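Local coordinates for protein OBCA, Oxalate Biosynthetic Component A (Burkholderia glumae, PDB 4NNB) that binds a magnesium ion and an oxaloacetate ion within a domain of the TIM-barrel class, at residues T4-P12 with R503-L514; I470-N481 with K491-V502. All coordinates share one frame; numbering follows the deposited sequence.

Interaction 1: residues T4-P12 with R503-L514; sequences TSLYITAAP and REELLGRGATIL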
loop_
_atom_site.group_PDB
_atom_site.type_symbol
_atom_site.label_atom_id
_atom_site.label_comp_id
_atom_site.label_asym_id
_atom_site.label_seq_id
_atom_site.Cartn_x
_atom_site.Cartn_y
_atom_site.Cartn_z
ATOM N N THR A 4 16.041 -1.725 -21.655
ATOM C CA THR A 4 14.954 -2.697 -21.603
ATOM C C THR A 4 13.593 -2.037 -21.863
ATOM O O THR A 4 13.427 -0.830 -21.650
ATOM C CB THR A 4 14.927 -3.457 -20.243
ATOM O OG1 THR A 4 15.060 -2.527 -19.155
ATOM C CG2 THR A 4 16.067 -4.483 -20.166
ATOM N N SER A 5 12.640 -2.821 -22.367
ATOM C CA SER A 5 11.233 -2.435 -22.342
ATOM C C SER A 5 10.696 -2.871 -20.984
ATOM O O SER A 5 11.225 -3.810 -20.387
ATOM C CB SER A 5 10.450 -3.132 -23.454
ATOM O OG SER A 5 10.763 -2.590 -24.723
ATOM N N LEU A 6 9.668 -2.193 -20.480
ATOM C CA LEU A 6 9.172 -2.508 -19.139
ATOM C C LEU A 6 7.654 -2.603 -19.044
ATOM O O LEU A 6 6.920 -1.975 -19.815
ATOM C CB LEU A 6 9.690 -1.501 -18.113
ATOM C CG LEU A 6 11.169 -1.568 -17.745
ATOM C CD1 LEU A 6 11.988 -0.642 -18.624
ATOM C CD2 LEU A 6 11.351 -1.194 -16.294
ATOM N N TYR A 7 7.175 -3.399 -18.096
ATOM C CA TYR A 7 5.749 -3.391 -17.814
ATOM C C TYR A 7 5.516 -2.899 -16.388
ATOM O O TYR A 7 6.337 -3.132 -15.499
ATOM C CB TYR A 7 5.087 -4.748 -18.093
ATOM C CG TYR A 7 5.581 -5.905 -17.250
ATOM C CD1 TYR A 7 4.892 -6.303 -16.109
ATOM C CD2 TYR A 7 6.719 -6.618 -17.610
ATOM C CE1 TYR A 7 5.338 -7.375 -15.336
ATOM C CE2 TYR A 7 7.175 -7.678 -16.846
ATOM C CZ TYR A 7 6.476 -8.056 -15.712
ATOM O OH TYR A 7 6.925 -9.117 -14.951
ATOM N N ILE A 8 4.417 -2.181 -16.192
ATOM C CA ILE A 8 4.085 -1.653 -14.880
ATOM C C ILE A 8 3.056 -2.569 -14.260
ATOM O O ILE A 8 2.052 -2.902 -14.889
ATOM C CB ILE A 8 3.527 -0.212 -14.954
ATOM C CG1 ILE A 8 4.601 0.734 -15.516
ATOM C CG2 ILE A 8 3.042 0.267 -13.567
ATOM C CD1 ILE A 8 4.086 2.134 -15.901
ATOM N N THR A 9 3.334 -3.001 -13.032
ATOM C CA THR A 9 2.322 -3.669 -12.225
ATOM C C THR A 9 1.651 -2.672 -11.277
ATOM O O THR A 9 2.321 -1.970 -10.528
ATOM C CB THR A 9 2.921 -4.847 -11.407
ATOM O OG1 THR A 9 3.340 -5.887 -12.308
ATOM C CG2 THR A 9 1.859 -5.428 -10.447
ATOM N N ALA A 10 0.323 -2.604 -11.315
ATOM C CA ALA A 10 -0.416 -1.820 -10.326
ATOM C C ALA A 10 -0.806 -2.718 -9.148
ATOM O O ALA A 10 -1.288 -3.826 -9.347
ATOM C CB ALA A 10 -1.656 -1.237 -10.952
ATOM N N ALA A 11 -0.611 -2.248 -7.922
ATOM C CA ALA A 11 -1.020 -3.041 -6.751
ATOM C C ALA A 11 -1.939 -2.206 -5.856
ATOM O O ALA A 11 -1.471 -1.529 -4.952
ATOM C CB ALA A 11 0.203 -3.522 -5.972
ATOM N N PRO A 12 -3.256 -2.245 -6.124
ATOM C CA PRO A 12 -4.165 -1.232 -5.559
ATOM C C PRO A 12 -4.646 -1.447 -4.130
ATOM O O PRO A 12 -5.209 -0.498 -3.573
ATOM C CB PRO A 12 -5.380 -1.279 -6.495
ATOM C CG PRO A 12 -4.896 -1.981 -7.748
ATOM C CD PRO A 12 -3.872 -2.969 -7.247
ATOM N N ARG A 503 5.036 5.902 -15.131
ATOM C CA ARG A 503 5.041 5.803 -16.588
ATOM C C ARG A 503 5.724 7.028 -17.180
ATOM O O ARG A 503 6.562 6.923 -18.079
ATOM C CB ARG A 503 3.610 5.716 -17.100
ATOM C CG ARG A 503 3.474 5.631 -18.624
ATOM C CD ARG A 503 2.001 5.597 -19.003
ATOM N NE ARG A 503 1.762 5.605 -20.443
ATOM C CZ ARG A 503 1.627 6.711 -21.168
ATOM N NH1 ARG A 503 1.728 7.904 -20.588
ATOM N NH2 ARG A 503 1.396 6.628 -22.471
ATOM N N GLU A 504 5.366 8.189 -16.647
ATOM C CA GLU A 504 5.930 9.461 -17.083
ATOM C C GLU A 504 7.449 9.496 -16.891
ATOM O O GLU A 504 8.194 9.811 -17.824
ATOM C CB GLU A 504 5.239 10.595 -16.316
ATOM C CG GLU A 504 5.742 12.002 -16.588
ATOM C CD GLU A 504 4.938 13.038 -15.813
ATOM O OE1 GLU A 504 4.100 13.722 -16.440
ATOM O OE2 GLU A 504 5.135 13.157 -14.580
ATOM N N GLU A 505 7.906 9.160 -15.689
ATOM C CA GLU A 505 9.338 9.130 -15.399
ATOM C C GLU A 505 10.091 8.131 -16.289
ATOM O O GLU A 505 11.218 8.402 -16.723
ATOM C CB GLU A 505 9.586 8.843 -13.911
ATOM C CG GLU A 505 11.063 8.789 -13.540
ATOM C CD GLU A 505 11.316 8.800 -12.042
ATOM O OE1 GLU A 505 10.375 8.540 -11.258
ATOM O OE2 GLU A 505 12.470 9.081 -11.646
ATOM N N LEU A 506 9.467 6.988 -16.575
ATOM C CA LEU A 506 10.095 5.981 -17.434
ATOM C C LEU A 506 10.277 6.501 -18.866
ATOM O O LEU A 506 11.369 6.418 -19.434
ATOM C CB LEU A 506 9.293 4.673 -17.430
ATOM C CG LEU A 506 9.520 3.780 -16.201
ATOM C CD1 LEU A 506 8.476 2.670 -16.122
ATOM C CD2 LEU A 506 10.936 3.186 -16.207
ATOM N N LEU A 507 9.205 7.045 -19.433
ATOM C CA LEU A 507 9.231 7.614 -20.777
ATOM C C LEU A 507 10.279 8.728 -20.916
ATOM O O LEU A 507 10.923 8.859 -21.952
ATOM C CB LEU A 507 7.844 8.124 -21.155
ATOM C CG LEU A 507 6.833 7.029 -21.472
ATOM C CD1 LEU A 507 5.452 7.626 -21.737
ATOM C CD2 LEU A 507 7.309 6.210 -22.658
ATOM N N GLY A 508 10.465 9.501 -19.855
ATOM C CA GLY A 508 11.474 10.546 -19.840
ATOM C C GLY A 508 12.916 10.063 -19.856
ATOM O O GLY A 508 13.839 10.874 -19.985
ATOM N N ARG A 509 13.125 8.755 -19.714
ATOM C CA ARG A 509 14.476 8.198 -19.776
ATOM C C ARG A 509 14.618 7.261 -20.960
ATOM O O ARG A 509 15.517 6.424 -20.993
ATOM C CB ARG A 509 14.822 7.446 -18.492
ATOM C CG ARG A 509 14.387 8.147 -17.232
ATOM C CD ARG A 509 15.548 8.665 -16.412
ATOM N NE ARG A 509 15.103 8.934 -15.050
ATOM C CZ ARG A 509 15.541 8.285 -13.978
ATOM N NH1 ARG A 509 15.062 8.594 -12.781
ATOM N NH2 ARG A 509 16.469 7.339 -14.107
ATOM N N GLY A 510 13.717 7.393 -21.927
ATOM C CA GLY A 510 13.786 6.594 -23.133
ATOM C C GLY A 510 13.439 5.128 -22.953
ATOM O O GLY A 510 13.954 4.276 -23.673
ATOM N N ALA A 511 12.558 4.824 -22.002
ATOM C CA ALA A 511 12.064 3.460 -21.869
ATOM C C ALA A 511 10.745 3.310 -22.607
ATOM O O ALA A 511 9.999 4.276 -22.770
ATOM C CB ALA A 511 11.914 3.068 -20.396
ATOM N N THR A 512 10.470 2.094 -23.062
ATOM C CA THR A 512 9.189 1.755 -23.663
ATOM C C THR A 512 8.306 1.090 -22.599
ATOM O O THR A 512 8.811 0.364 -21.741
ATOM C CB THR A 512 9.386 0.780 -24.842
ATOM O OG1 THR A 512 10.330 1.337 -25.766
ATOM C CG2 THR A 512 8.068 0.508 -25.562
ATOM N N ILE A 513 7.002 1.346 -22.653
ATOM C CA ILE A 513 6.053 0.745 -21.724
ATOM C C ILE A 513 5.166 -0.241 -22.465
ATOM O O ILE A 513 4.423 0.149 -23.358
ATOM C CB ILE A 513 5.142 1.802 -21.078
ATOM C CG1 ILE A 513 5.963 2.908 -20.407
ATOM C CG2 ILE A 513 4.192 1.148 -20.078
ATOM C CD1 ILE A 513 6.832 2.411 -19.286
ATOM N N LEU A 514 5.230 -1.515 -22.082
ATOM C CA LEU A 514 4.390 -2.548 -22.688
ATOM C C LEU A 514 2.946 -2.496 -22.192
ATOM O O LEU A 514 2.691 -2.217 -21.016
ATOM C CB LEU A 514 4.982 -3.928 -22.406
ATOM C CG LEU A 514 6.463 -4.058 -22.758
ATOM C CD1 LEU A 514 7.035 -5.356 -22.248
ATOM C CD2 LEU A 514 6.676 -3.936 -24.271
HETATM O O HOH W 1 2.751 -1.499 -18.411
#

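Interaction 2: residues I470-N481 with K491-V502; sequences IRVGLEDGLTVN and KARGTWEQVSLV. With MG (magnesium ion), chain B; OAA (oxaloacetate ion), chain C.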
loop_
_atom_site.group_PDB
_atom_site.type_symbol
_atom_site.label_atom_id
_atom_site.label_comp_id
_atom_site.label_asym_id
_atom_site.label_seq_id
_atom_site.Cartn_x
_atom_site.Cartn_y
_atom_site.Cartn_z
ATOM N N ILE A 470 8.323 -2.623 -13.121
ATOM C CA ILE A 470 8.258 -1.865 -11.882
ATOM C C ILE A 470 6.821 -1.918 -11.373
ATOM O O ILE A 470 5.875 -1.799 -12.156
ATOM C CB ILE A 470 8.661 -0.383 -12.103
ATOM C CG1 ILE A 470 10.148 -0.269 -12.416
ATOM C CG2 ILE A 470 8.352 0.480 -10.861
ATOM C CD1 ILE A 470 10.549 1.142 -12.862
ATOM N N ARG A 471 6.664 -2.098 -10.064
ATOM C CA ARG A 471 5.348 -2.155 -9.446
ATOM C C ARG A 471 5.148 -0.939 -8.553
ATOM O O ARG A 471 6.070 -0.516 -7.835
ATOM C CB ARG A 471 5.196 -3.458 -8.623
ATOM C CG ARG A 471 4.161 -3.396 -7.496
ATOM C CD ARG A 471 3.833 -4.800 -6.918
ATOM N NE ARG A 471 3.548 -4.720 -5.490
ATOM C CZ ARG A 471 3.270 -5.763 -4.705
ATOM N NH1 ARG A 471 3.218 -7.000 -5.198
ATOM N NH2 ARG A 471 3.060 -5.557 -3.416
ATOM N N VAL A 472 3.947 -0.365 -8.607
ATOM C CA VAL A 472 3.564 0.707 -7.682
ATOM C C VAL A 472 2.113 0.467 -7.289
ATOM O O VAL A 472 1.429 -0.343 -7.914
ATOM C CB VAL A 472 3.668 2.102 -8.339
ATOM C CG1 VAL A 472 5.124 2.482 -8.558
ATOM C CG2 VAL A 472 2.894 2.122 -9.657
ATOM N N GLY A 473 1.649 1.159 -6.255
ATOM C CA GLY A 473 0.246 1.103 -5.882
ATOM C C GLY A 473 0.069 1.330 -4.394
ATOM O O GLY A 473 1.049 1.266 -3.649
ATOM N N LEU A 474 -1.169 1.561 -3.950
ATOM C CA LEU A 474 -1.441 1.796 -2.523
ATOM C C LEU A 474 -0.966 0.658 -1.600
ATOM O O LEU A 474 -0.634 0.892 -0.429
ATOM C CB LEU A 474 -2.925 2.102 -2.298
ATOM C CG LEU A 474 -3.468 3.364 -2.983
ATOM C CD1 LEU A 474 -4.854 3.744 -2.418
ATOM C CD2 LEU A 474 -2.484 4.520 -2.828
ATOM N N GLU A 475 -0.920 -0.565 -2.122
ATOM C CA GLU A 475 -0.311 -1.680 -1.383
ATOM C C GLU A 475 1.089 -1.360 -0.863
ATOM O O GLU A 475 1.433 -1.705 0.274
ATOM C CB GLU A 475 -0.256 -2.936 -2.269
ATOM C CG GLU A 475 0.525 -4.101 -1.643
ATOM C CD GLU A 475 0.200 -5.433 -2.304
ATOM O OE1 GLU A 475 0.712 -6.480 -1.846
ATOM O OE2 GLU A 475 -0.553 -5.427 -3.300
ATOM N N ASP A 476 1.898 -0.694 -1.682
ATOM C CA ASP A 476 3.307 -0.450 -1.339
ATOM C C ASP A 476 3.604 0.927 -0.736
ATOM O O ASP A 476 4.515 1.065 0.082
ATOM C CB ASP A 476 4.185 -0.670 -2.572
ATOM C CG ASP A 476 4.015 -2.057 -3.147
ATOM O OD1 ASP A 476 4.008 -2.211 -4.391
ATOM O OD2 ASP A 476 3.854 -2.990 -2.344
ATOM N N GLY A 477 2.844 1.940 -1.148
ATOM C CA GLY A 477 2.987 3.281 -0.599
ATOM C C GLY A 477 1.761 4.116 -0.908
ATOM O O GLY A 477 1.132 3.928 -1.949
ATOM N N LEU A 478 1.429 5.052 -0.019
ATOM C CA LEU A 478 0.185 5.820 -0.141
ATOM C C LEU A 478 0.385 7.208 -0.754
ATOM O O LEU A 478 -0.586 7.945 -0.965
ATOM C CB LEU A 478 -0.478 5.956 1.230
ATOM C CG LEU A 478 -0.878 4.627 1.886
ATOM C CD1 LEU A 478 -1.535 4.851 3.261
ATOM C CD2 LEU A 478 -1.799 3.848 0.945
ATOM N N THR A 479 1.636 7.556 -1.049
ATOM C CA THR A 479 1.977 8.922 -1.450
ATOM C C THR A 479 2.445 9.095 -2.900
ATOM O O THR A 479 2.805 8.133 -3.590
ATOM C CB THR A 479 3.058 9.512 -0.511
ATOM O OG1 THR A 479 4.232 8.696 -0.556
ATOM C CG2 THR A 479 2.553 9.569 0.926
ATOM N N VAL A 480 2.414 10.342 -3.361
ATOM C CA VAL A 480 3.085 10.729 -4.595
ATOM C C VAL A 480 3.905 11.989 -4.312
ATOM O O VAL A 480 3.629 12.726 -3.350
ATOM C CB VAL A 480 2.106 11.038 -5.749
ATOM C CG1 VAL A 480 1.401 9.783 -6.237
ATOM C CG2 VAL A 480 1.096 12.123 -5.327
ATOM N N ASN A 481 4.919 12.228 -5.131
ATOM C CA ASN A 481 5.562 13.535 -5.144
ATOM C C ASN A 481 4.659 14.542 -5.851
ATOM O O ASN A 481 3.911 14.180 -6.761
ATOM C CB ASN A 481 6.923 13.466 -5.841
ATOM C CG ASN A 481 7.945 12.695 -5.034
ATOM O OD1 ASN A 481 7.975 12.785 -3.810
ATOM N ND2 ASN A 481 8.779 11.927 -5.708
ATOM N N LYS A 491 -0.736 12.538 -0.213
ATOM C CA LYS A 491 -1.414 11.270 -0.457
ATOM C C LYS A 491 -1.787 11.172 -1.928
ATOM O O LYS A 491 -2.266 12.146 -2.534
ATOM C CB LYS A 491 -2.658 11.138 0.435
ATOM C CG LYS A 491 -2.325 10.834 1.907
ATOM C CD LYS A 491 -1.745 9.413 2.052
ATOM C CE LYS A 491 -1.063 9.157 3.387
ATOM N NZ LYS A 491 -1.998 8.778 4.485
ATOM N N ALA A 492 -1.526 10.011 -2.520
ATOM C CA ALA A 492 -1.916 9.768 -3.906
ATOM C C ALA A 492 -3.440 9.810 -4.044
ATOM O O ALA A 492 -4.156 9.442 -3.110
ATOM C CB ALA A 492 -1.384 8.409 -4.376
ATOM N N ARG A 493 -3.936 10.228 -5.208
ATOM C CA ARG A 493 -5.374 10.191 -5.454
ATOM C C ARG A 493 -5.845 8.768 -5.776
ATOM O O ARG A 493 -7.045 8.489 -5.829
ATOM C CB ARG A 493 -5.738 11.125 -6.606
ATOM C CG ARG A 493 -5.451 12.594 -6.330
ATOM C CD ARG A 493 -6.668 13.425 -6.638
ATOM N NE ARG A 493 -7.697 13.240 -5.616
ATOM C CZ ARG A 493 -9.000 13.316 -5.855
ATOM N NH1 ARG A 493 -9.431 13.558 -7.083
ATOM N NH2 ARG A 493 -9.873 13.148 -4.868
ATOM N N GLY A 494 -4.893 7.872 -6.004
ATOM C CA GLY A 494 -5.209 6.505 -6.358
ATOM C C GLY A 494 -3.971 5.801 -6.875
ATOM O O GLY A 494 -2.953 6.444 -7.157
ATOM N N THR A 495 -4.041 4.476 -6.967
ATOM C CA THR A 495 -2.970 3.722 -7.603
ATOM C C THR A 495 -2.783 4.195 -9.044
ATOM O O THR A 495 -1.657 4.316 -9.516
ATOM C CB THR A 495 -3.239 2.193 -7.544
ATOM O OG1 THR A 495 -3.140 1.757 -6.172
ATOM C CG2 THR A 495 -2.231 1.441 -8.378
ATOM N N TRP A 496 -3.879 4.492 -9.736
ATOM C CA TRP A 496 -3.768 4.977 -11.115
ATOM C C TRP A 496 -2.854 6.213 -11.213
ATOM O O TRP A 496 -2.133 6.385 -12.196
ATOM C CB TRP A 496 -5.150 5.290 -11.695
ATOM C CG TRP A 496 -5.820 6.437 -11.007
ATOM C CD1 TRP A 496 -6.723 6.368 -9.981
ATOM C CD2 TRP A 496 -5.635 7.833 -11.290
ATOM N NE1 TRP A 496 -7.103 7.638 -9.606
ATOM C CE2 TRP A 496 -6.453 8.551 -10.396
ATOM C CE3 TRP A 496 -4.852 8.541 -12.209
ATOM C CZ2 TRP A 496 -6.505 9.949 -10.391
ATOM C CZ3 TRP A 496 -4.907 9.931 -12.202
ATOM C CH2 TRP A 496 -5.727 10.616 -11.304
ATOM N N GLU A 497 -2.871 7.063 -10.191
ATOM C CA GLU A 497 -2.035 8.261 -10.238
ATOM C C GLU A 497 -0.558 7.889 -10.128
ATOM O O GLU A 497 0.283 8.429 -10.854
ATOM C CB GLU A 497 -2.433 9.284 -9.166
ATOM C CG GLU A 497 -1.605 10.565 -9.266
ATOM C CD GLU A 497 -2.091 11.653 -8.345
ATOM O OE1 GLU A 497 -2.262 12.787 -8.822
ATOM O OE2 GLU A 497 -2.290 11.380 -7.137
ATOM N N GLN A 498 -0.254 6.944 -9.240
ATOM C CA GLN A 498 1.110 6.441 -9.100
ATOM C C GLN A 498 1.588 5.764 -10.373
ATOM O O GLN A 498 2.748 5.913 -10.757
ATOM C CB GLN A 498 1.207 5.504 -7.886
ATOM C CG GLN A 498 0.829 6.230 -6.582
ATOM C CD GLN A 498 0.569 5.288 -5.415
ATOM O OE1 GLN A 498 0.033 4.188 -5.592
ATOM N NE2 GLN A 498 0.955 5.714 -4.218
ATOM N N VAL A 499 0.684 5.044 -11.033
ATOM C CA VAL A 499 0.974 4.437 -12.327
ATOM C C VAL A 499 1.325 5.498 -13.393
ATOM O O VAL A 499 2.317 5.343 -14.113
ATOM C CB VAL A 499 -0.205 3.561 -12.809
ATOM C CG1 VAL A 499 0.030 3.070 -14.229
ATOM C CG2 VAL A 499 -0.416 2.362 -11.860
ATOM N N SER A 500 0.517 6.559 -13.487
ATOM C CA SER A 500 0.737 7.626 -14.478
ATOM C C SER A 500 2.092 8.267 -14.289
ATOM O O SER A 500 2.810 8.501 -15.255
ATOM C CB SER A 500 -0.342 8.716 -14.385
ATOM O OG SER A 500 -1.628 8.182 -14.602
ATOM N N LEU A 501 2.429 8.539 -13.032
ATOM C CA LEU A 501 3.676 9.200 -12.684
ATOM C C LEU A 501 4.906 8.342 -12.945
ATOM O O LEU A 501 5.908 8.837 -13.457
ATOM C CB LEU A 501 3.649 9.667 -11.229
ATOM C CG LEU A 501 2.751 10.876 -10.968
ATOM C CD1 LEU A 501 2.529 11.066 -9.474
ATOM C CD2 LEU A 501 3.369 12.133 -11.584
ATOM N N VAL A 502 4.854 7.060 -12.604
ATOM C CA VAL A 502 6.003 6.218 -12.906
ATOM C C VAL A 502 6.157 6.021 -14.420
ATOM O O VAL A 502 7.273 5.990 -14.930
ATOM C CB VAL A 502 5.977 4.862 -12.164
ATOM C CG1 VAL A 502 5.001 3.911 -12.822
ATOM C CG2 VAL A 502 7.375 4.253 -12.175
HETATM MG MG MG B . 0.332 -8.587 -2.273
HETATM O O1 OAA C . 1.682 -12.749 -2.228
HETATM O O2 OAA C . 0.576 -10.776 -2.408
HETATM O O4 OAA C . 2.341 -8.469 1.952
HETATM O O5 OAA C . 2.101 -10.737 2.248
HETATM O O3 OAA C . 0.928 -8.899 -0.483
HETATM C C1 OAA C . 1.449 -11.533 -1.802
HETATM C C2 OAA C . 2.218 -11.034 -0.599
HETATM C C3 OAA C . 1.655 -9.811 0.090
HETATM C C4 OAA C . 2.040 -9.665 1.509
HETATM O O HOH W 2 2.554 -8.402 -2.651
HETATM O O HOH W 3 -3.555 7.773 -0.944
#

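Interaction 1: residues T4-P12 with R503-L514
The carbonyl oxygen Leu6 O takes one hydrogen bond and one weaker contact from the 503-514 segment. Leu514 N donates to Leu6 O over 2.9 Å, with an angle of 169° at the hydrogen, and Ile513 CA adds a CA-H...O contact to the same oxygen at 3.4 Å. Leu6 also uses its amide: Leu6 N donates to Thr512 O at 3.0 Å. These two backbone bonds bracket Ile513 in parallel register. The next step is bridged by a water, which accepts from Ile8 N and donates to Leu514 O.

Strand 5-10 belongs to the parallel barrel of a TIM-type fold. Tyr7 and Thr9 bond with strand 469-472 along one edge, while the short strand 512-513 borders the start of the other edge; farther on, Ile8 bonds with Ala221, leading to strand 222-229. Helix 503-507 runs nearly antiparallel to the strand, their axes 10.7 Å apart at an angle of 170°, and covers the sheet face that carries Leu6 and Ile8. There the CD1 end of Ile8 lies across Arg503: with CG1 opposite the carbonyl carbon and chi2 extended at 168°, CD1 is carried to 3.8 Å from Arg503 CB, the two side chains crossing at about a right angle. Leu6 CD1 rests on Ala511 CB at 4.1 Å, and Leu6 CD2 faces Leu506 CD2 more loosely. On the Ser5 face, Ser5 OG lies 3.6 Å from Thr512 CB, and Ser5 CB touches Leu514 CD2.

The return from helix to strand is a Schellman motif with Gly510, at positive phi, as its C-prime residue. Leu506 O accepts from both Arg509 N and Ala511 N, and Gly510 N bonds to Leu507 O at 3.2 Å.

Interaction 2: residues I470-N481 with K491-V502
Val480 lays its CG1 methyl against Ala492 CB and Gln498 CG, each 3.6 Å from CG1, while Leu501 CD1 also packs on that methyl. The contact joins the last strand of the TIM-type barrel, 469-472, and a following two-stranded antiparallel sheet (479-481 with 489-491) to the helix that starts at 495. Strand 470-472 and the helix axis are 8.8 Å apart at 147°, and Val472 CG2, set by chi1 between its backbone N and carbonyl carbon, packs on the backbone of Gln498 and Val499.

Gln498 makes two of the four hydrogen bonds across the contact. Its chain, extended beyond CG, delivers NE2 to Gly477 O at 2.9 Å and Thr479 O at 3.1 Å. Both acceptors lie within 12° of the amide plane, which fixes the amide's rotation; NE2 stands above each carbonyl plane, off its lone pairs. Ala492 N donates to Leu478 O at 2.8 Å. Just after the N-cap residue Gly494, Leu474 N donates to Thr495 OG1 at 167°. Lys491 runs alongside Leu478, its NZ hydrogen-bonded to Thr137 OG1 and the backbone Arg197 O.

Beyond Leu474 the loop turns to the metal, which His224 and His226 also bind. Arg471 grips Asp476 side-on through NE and NH2; NH2 also forms a salt bridge with Glu475 OE1, which binds the magnesium ion at 2.2 Å.

Starting at the N terminus, strand 5-10 enters the barrel at once, and interaction 1 brings it together with residues 503-514, closing a loop of almost 500 residues. Interaction 2 lies wholly within that span: it closes a short loop, with only nine residues between 470-481 and 491-502. The two do not cross, and their centres are about 13 Å apart. Helix 495-507 serves both, its first part in interaction 2 and its end in interaction 1. Strands 5-10 and 469-472 are neighbours in the barrel, with Thr9 N 2.9 Å from Ile470 O, a probable hydrogen bond. First and last barrel strands thus share one covering helix.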